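PDB 1M5S: formylmethanofuran--tetrahydromethanopterin formyltransferase from Methanosarcina barkeri, which catalyses the reversible transfer of a formyl group from formylmethanofuran to tetrahydromethanopterin, the second step of methanogenesis from carbon dioxide. Local coordinates for residues A183-F197 with I247-A260. Numbering follows the deposited sequence.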
loop_
_atom_site.group_PDB
_atom_site.type_symbol
_atom_site.label_atom_id
_atom_site.label_comp_id
_atom_site.label_asym_id
_atom_site.label_seq_id
_atom_site.Cartn_x
_atom_site.Cartn_y
_atom_site.Cartn_z
ATOM N N ALA A 183 -16.136 -6.893 0.627
ATOM C CA ALA A 183 -16.439 -7.995 1.546
ATOM C C ALA A 183 -15.187 -8.544 2.246
ATOM O O ALA A 183 -15.182 -8.737 3.465
ATOM C CB ALA A 183 -17.162 -9.113 0.801
ATOM N N VAL A 184 -14.110 -8.726 1.483
ATOM C CA VAL A 184 -12.851 -9.218 2.038
ATOM C C VAL A 184 -12.213 -8.239 3.035
ATOM O O VAL A 184 -11.705 -8.658 4.080
ATOM C CB VAL A 184 -11.860 -9.551 0.907
ATOM C CG1 VAL A 184 -10.448 -9.773 1.460
ATOM C CG2 VAL A 184 -12.338 -10.794 0.187
ATOM N N ASP A 185 -12.277 -6.941 2.738
ATOM C CA ASP A 185 -11.766 -5.919 3.651
ATOM C C ASP A 185 -12.560 -5.933 4.951
ATOM O O ASP A 185 -12.013 -5.689 6.023
ATOM C CB ASP A 185 -11.864 -4.524 3.020
ATOM C CG ASP A 185 -10.800 -4.276 1.962
ATOM O OD1 ASP A 185 -9.731 -4.923 1.989
ATOM O OD2 ASP A 185 -11.021 -3.401 1.104
ATOM N N THR A 186 -13.864 -6.171 4.839
ATOM C CA THR A 186 -14.746 -6.215 6.003
ATOM C C THR A 186 -14.447 -7.438 6.865
ATOM O O THR A 186 -14.320 -7.335 8.082
ATOM C CB THR A 186 -16.216 -6.271 5.570
ATOM O OG1 THR A 186 -16.458 -5.233 4.617
ATOM C CG2 THR A 186 -17.134 -6.071 6.760
ATOM N N ILE A 187 -14.296 -8.584 6.213
ATOM C CA ILE A 187 -13.999 -9.827 6.907
ATOM C C ILE A 187 -12.628 -9.782 7.590
ATOM O O ILE A 187 -12.471 -10.316 8.685
ATOM C CB ILE A 187 -14.090 -11.027 5.935
ATOM C CG1 ILE A 187 -15.535 -11.164 5.441
ATOM C CG2 ILE A 187 -13.640 -12.313 6.624
ATOM C CD1 ILE A 187 -15.715 -12.142 4.310
ATOM N N ALA A 188 -11.694 -9.010 7.033
ATOM C CA ALA A 188 -10.362 -8.898 7.627
ATOM C C ALA A 188 -10.351 -8.016 8.885
ATOM O O ALA A 188 -9.341 -7.940 9.585
ATOM C CB ALA A 188 -9.362 -8.385 6.597
ATOM N N GLU A 189 -11.482 -7.379 9.184
ATOM C CA GLU A 189 -11.640 -6.669 10.457
ATOM C C GLU A 189 -12.119 -7.618 11.555
ATOM O O GLU A 189 -12.101 -7.268 12.733
ATOM C CB GLU A 189 -12.659 -5.534 10.343
ATOM C CG GLU A 189 -12.394 -4.478 9.280
ATOM C CD GLU A 189 -13.594 -3.538 9.079
ATOM O OE1 GLU A 189 -14.690 -3.806 9.632
ATOM O OE2 GLU A 189 -13.451 -2.535 8.347
ATOM N N LEU A 190 -12.636 -8.775 11.150
ATOM C CA LEU A 190 -13.332 -9.679 12.066
ATOM C C LEU A 190 -12.444 -10.786 12.644
ATOM O O LEU A 190 -11.728 -11.480 11.916
ATOM C CB LEU A 190 -14.545 -10.300 11.363
ATOM C CG LEU A 190 -15.638 -9.344 10.877
ATOM C CD1 LEU A 190 -16.733 -10.132 10.187
ATOM C CD2 LEU A 190 -16.204 -8.568 12.043
ATOM N N GLU A 191 -12.557 -10.993 13.952
ATOM C CA GLU A 191 -11.798 -12.038 14.632
ATOM C C GLU A 191 -12.347 -13.415 14.282
ATOM O O GLU A 191 -13.543 -13.565 14.036
ATOM C CB GLU A 191 -11.863 -11.826 16.148
ATOM C CG GLU A 191 -10.825 -12.610 16.944
ATOM C CD GLU A 191 -10.617 -12.070 18.357
ATOM O OE1 GLU A 191 -10.675 -10.837 18.554
ATOM O OE2 GLU A 191 -10.372 -12.880 19.274
ATOM N N GLY A 192 -11.452 -14.389 14.146
ATOM C CA GLY A 192 -11.874 -15.774 14.088
ATOM C C GLY A 192 -11.998 -16.352 12.696
ATOM O O GLY A 192 -12.166 -17.564 12.543
ATOM N N THR A 193 -11.898 -15.503 11.677
ATOM C CA THR A 193 -12.066 -15.954 10.298
ATOM C C THR A 193 -10.938 -15.505 9.382
ATOM O O THR A 193 -10.292 -14.486 9.626
ATOM C CB THR A 193 -13.386 -15.446 9.695
ATOM O OG1 THR A 193 -13.556 -14.063 10.025
ATOM C CG2 THR A 193 -14.562 -16.243 10.224
ATOM N N ILE A 194 -10.715 -16.284 8.331
ATOM C CA ILE A 194 -9.817 -15.923 7.246
ATOM C C ILE A 194 -10.473 -16.188 5.890
ATOM O O ILE A 194 -11.494 -16.872 5.794
ATOM C CB ILE A 194 -8.474 -16.716 7.302
ATOM C CG1 ILE A 194 -8.724 -18.225 7.146
ATOM C CG2 ILE A 194 -7.730 -16.399 8.583
ATOM C CD1 ILE A 194 -7.540 -19.001 6.571
ATOM N N THR A 195 -9.883 -15.631 4.842
ATOM C CA THR A 195 -10.365 -15.850 3.494
ATOM C C THR A 195 -9.178 -16.245 2.612
ATOM O O THR A 195 -8.413 -15.389 2.168
ATOM C CB THR A 195 -11.057 -14.570 2.933
ATOM O OG1 THR A 195 -10.172 -13.450 3.052
ATOM C CG2 THR A 195 -12.345 -14.262 3.703
ATOM N N PRO A 196 -8.942 -17.560 2.445
ATOM C CA PRO A 196 -7.619 -18.050 2.037
ATOM C C PRO A 196 -7.254 -17.860 0.561
ATOM O O PRO A 196 -6.098 -18.054 0.174
ATOM C CB PRO A 196 -7.660 -19.533 2.425
ATOM C CG PRO A 196 -9.108 -19.877 2.379
ATOM C CD PRO A 196 -9.786 -18.663 2.940
ATOM N N PHE A 197 -8.229 -17.538 -0.282
ATOM C CA PHE A 197 -7.959 -17.438 -1.714
ATOM C C PHE A 197 -7.213 -16.148 -2.065
ATOM O O PHE A 197 -6.963 -15.331 -1.184
ATOM C CB PHE A 197 -9.266 -17.572 -2.498
ATOM C CG PHE A 197 -9.517 -18.968 -3.000
ATOM C CD1 PHE A 197 -9.838 -19.993 -2.110
ATOM C CD2 PHE A 197 -9.326 -19.284 -4.343
ATOM C CE1 PHE A 197 -9.954 -21.309 -2.551
ATOM C CE2 PHE A 197 -9.440 -20.596 -4.791
ATOM C CZ PHE A 197 -9.751 -21.611 -3.893
ATOM N N ILE A 247 -16.430 -15.785 -2.201
ATOM C CA ILE A 247 -15.552 -15.594 -1.059
ATOM C C ILE A 247 -15.658 -16.816 -0.151
ATOM O O ILE A 247 -16.753 -17.174 0.278
ATOM C CB ILE A 247 -15.915 -14.299 -0.292
ATOM C CG1 ILE A 247 -15.623 -13.086 -1.187
ATOM C CG2 ILE A 247 -15.123 -14.200 1.009
ATOM C CD1 ILE A 247 -15.603 -11.791 -0.471
ATOM N N VAL A 248 -14.558 -17.567 -0.058
ATOM C CA VAL A 248 -14.452 -18.698 0.863
ATOM C C VAL A 248 -13.909 -18.245 2.212
ATOM O O VAL A 248 -12.955 -17.479 2.279
ATOM C CB VAL A 248 -13.538 -19.803 0.294
ATOM C CG1 VAL A 248 -13.400 -20.937 1.295
ATOM C CG2 VAL A 248 -14.107 -20.327 -1.008
ATOM N N ILE A 249 -14.515 -18.756 3.278
ATOM C CA ILE A 249 -14.251 -18.321 4.649
ATOM C C ILE A 249 -13.959 -19.554 5.524
ATOM O O ILE A 249 -14.758 -20.490 5.566
ATOM C CB ILE A 249 -15.485 -17.569 5.234
ATOM C CG1 ILE A 249 -15.873 -16.410 4.314
ATOM C CG2 ILE A 249 -15.197 -17.065 6.636
ATOM C CD1 ILE A 249 -17.204 -15.788 4.620
ATOM N N ASN A 250 -12.751 -19.618 6.079
ATOM C CA ASN A 250 -12.432 -20.576 7.137
ATOM C C ASN A 250 -12.509 -19.848 8.461
ATOM O O ASN A 250 -12.367 -18.631 8.509
ATOM C CB ASN A 250 -11.029 -21.149 6.952
ATOM C CG ASN A 250 -10.907 -22.006 5.714
ATOM O OD1 ASN A 250 -11.826 -22.073 4.898
ATOM N ND2 ASN A 250 -9.764 -22.662 5.560
ATOM N N GLY A 251 -12.734 -20.588 9.539
ATOM C CA GLY A 251 -12.914 -19.943 10.828
ATOM C C GLY A 251 -12.908 -20.898 12.003
ATOM O O GLY A 251 -13.088 -22.108 11.838
ATOM N N LEU A 252 -12.779 -20.334 13.198
ATOM C CA LEU A 252 -12.616 -21.108 14.422
ATOM C C LEU A 252 -13.907 -21.796 14.867
ATOM O O LEU A 252 -13.890 -22.959 15.279
ATOM C CB LEU A 252 -12.094 -20.196 15.535
ATOM C CG LEU A 252 -10.718 -19.587 15.245
ATOM C CD1 LEU A 252 -10.342 -18.586 16.331
ATOM C CD2 LEU A 252 -9.684 -20.702 15.143
ATOM N N ASP A 253 -15.021 -21.074 14.790
ATOM C CA ASP A 253 -16.323 -21.632 15.141
ATOM C C ASP A 253 -17.387 -21.281 14.097
ATOM O O ASP A 253 -17.085 -20.662 13.077
ATOM C CB ASP A 253 -16.747 -21.152 16.541
ATOM C CG ASP A 253 -16.708 -19.631 16.693
ATOM O OD1 ASP A 253 -16.972 -18.920 15.712
ATOM O OD2 ASP A 253 -16.486 -19.140 17.818
ATOM N N GLU A 254 -18.627 -21.695 14.347
ATOM C CA GLU A 254 -19.733 -21.414 13.436
ATOM C C GLU A 254 -20.175 -19.963 13.511
ATOM O O GLU A 254 -20.516 -19.362 12.493
ATOM C CB GLU A 254 -20.921 -22.323 13.747
ATOM C CG GLU A 254 -20.876 -23.656 13.017
ATOM C CD GLU A 254 -22.110 -24.510 13.271
ATOM O OE1 GLU A 254 -23.244 -24.040 13.009
ATOM O OE2 GLU A 254 -21.937 -25.661 13.722
ATOM N N GLU A 255 -20.135 -19.402 14.717
ATOM C CA GLU A 255 -20.564 -18.024 14.958
ATOM C C GLU A 255 -19.705 -17.016 14.194
ATOM O O GLU A 255 -20.208 -16.001 13.708
ATOM C CB GLU A 255 -20.521 -17.707 16.457
ATOM C CG GLU A 255 -21.380 -18.635 17.318
ATOM C CD GLU A 255 -20.583 -19.789 17.934
ATOM O OE1 GLU A 255 -20.299 -20.787 17.230
ATOM O OE2 GLU A 255 -20.257 -19.706 19.139
ATOM N N SER A 256 -18.415 -17.325 14.070
ATOM C CA SER A 256 -17.456 -16.440 13.426
ATOM C C SER A 256 -17.617 -16.496 11.918
ATOM O O SER A 256 -17.544 -15.467 11.247
ATOM C CB SER A 256 -16.027 -16.829 13.808
ATOM O OG SER A 256 -15.799 -16.603 15.188
ATOM N N ILE A 257 -17.846 -17.697 11.392
ATOM C CA ILE A 257 -18.133 -17.860 9.978
ATOM C C ILE A 257 -19.394 -17.087 9.607
ATOM O O ILE A 257 -19.422 -16.385 8.598
ATOM C CB ILE A 257 -18.338 -19.334 9.612
ATOM C CG1 ILE A 257 -17.138 -20.160 10.078
ATOM C CG2 ILE A 257 -18.560 -19.465 8.111
ATOM C CD1 ILE A 257 -16.174 -20.522 8.990
ATOM N N LYS A 258 -20.409 -17.160 10.463
ATOM C CA LYS A 258 -21.668 -16.468 10.207
ATOM C C LYS A 258 -21.495 -14.960 10.252
ATOM O O LYS A 258 -22.012 -14.246 9.395
ATOM C CB LYS A 258 -22.735 -16.898 11.216
ATOM C CG LYS A 258 -23.316 -18.267 10.916
ATOM C CD LYS A 258 -24.163 -18.809 12.059
ATOM C CE LYS A 258 -24.496 -20.281 11.811
ATOM N NZ LYS A 258 -25.466 -20.827 12.798
ATOM N N ALA A 259 -20.757 -14.482 11.246
ATOM C CA ALA A 259 -20.458 -13.061 11.359
ATOM C C ALA A 259 -19.766 -12.557 10.091
ATOM O O ALA A 259 -20.070 -11.464 9.608
ATOM C CB ALA A 259 -19.581 -12.803 12.580
ATOM N N ALA A 260 -18.898 -13.395 9.526
ATOM C CA ALA A 260 -18.123 -13.040 8.340
ATOM C C ALA A 260 -18.981 -13.063 7.078
ATOM O O ALA A 260 -18.891 -12.162 6.251
ATOM C CB ALA A 260 -16.929 -13.984 8.187
HETATM O O HOH W 1 -15.500 -13.568 11.758
HETATM O O HOH W 2 -11.292 -16.803 0.122
#
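The side chains of Ile187 and Ile247 run antiparallel alongside one another where helix 173-187 lies over strand 243-251, a compact example of helix-on-sheet packing. CD1 of Ile247 presses against Ala183 CB at 3.3 Å and Val184 CG2 at 3.5 Å, closer than carbons usually come. With CG1 of Ile187 anti to the carbonyl carbon (chi1 -64°), its CD1 meets Ile247 CG2 and Ile249 CD1, while its CG2 rests on Ala260 CB of helix 254-268. Cutting Ile187 back to an alanine is likely to open a gap, leaving Ile247 CG2, Ile249 CD1 and Ala260 CB without their shared partner. Past two successive turns, Ile194 N gives Asn250 O a nearly straight bond (2.9 Å, 166°), answered by a more bent one from Asn250 N to Ile194 O; Asn250 turns its amide to Glu53 and Gly163. Thr193 CG2 abuts Ile249 CG2 at 3.7 Å on the helix-covered face. Between these segments the contact is looser toward Glu191, where a water donates to Glu191 O and Ser256 O and accepts from Thr193 OG1, and at Phe197, whose CD1 comes obliquely to 4.4 Å from Val248 CB; its ring also packs on Thr98 of the third subunit. Helices laid against one face of antiparallel strands, here within the proximal lobe, typify an alpha/beta sandwich.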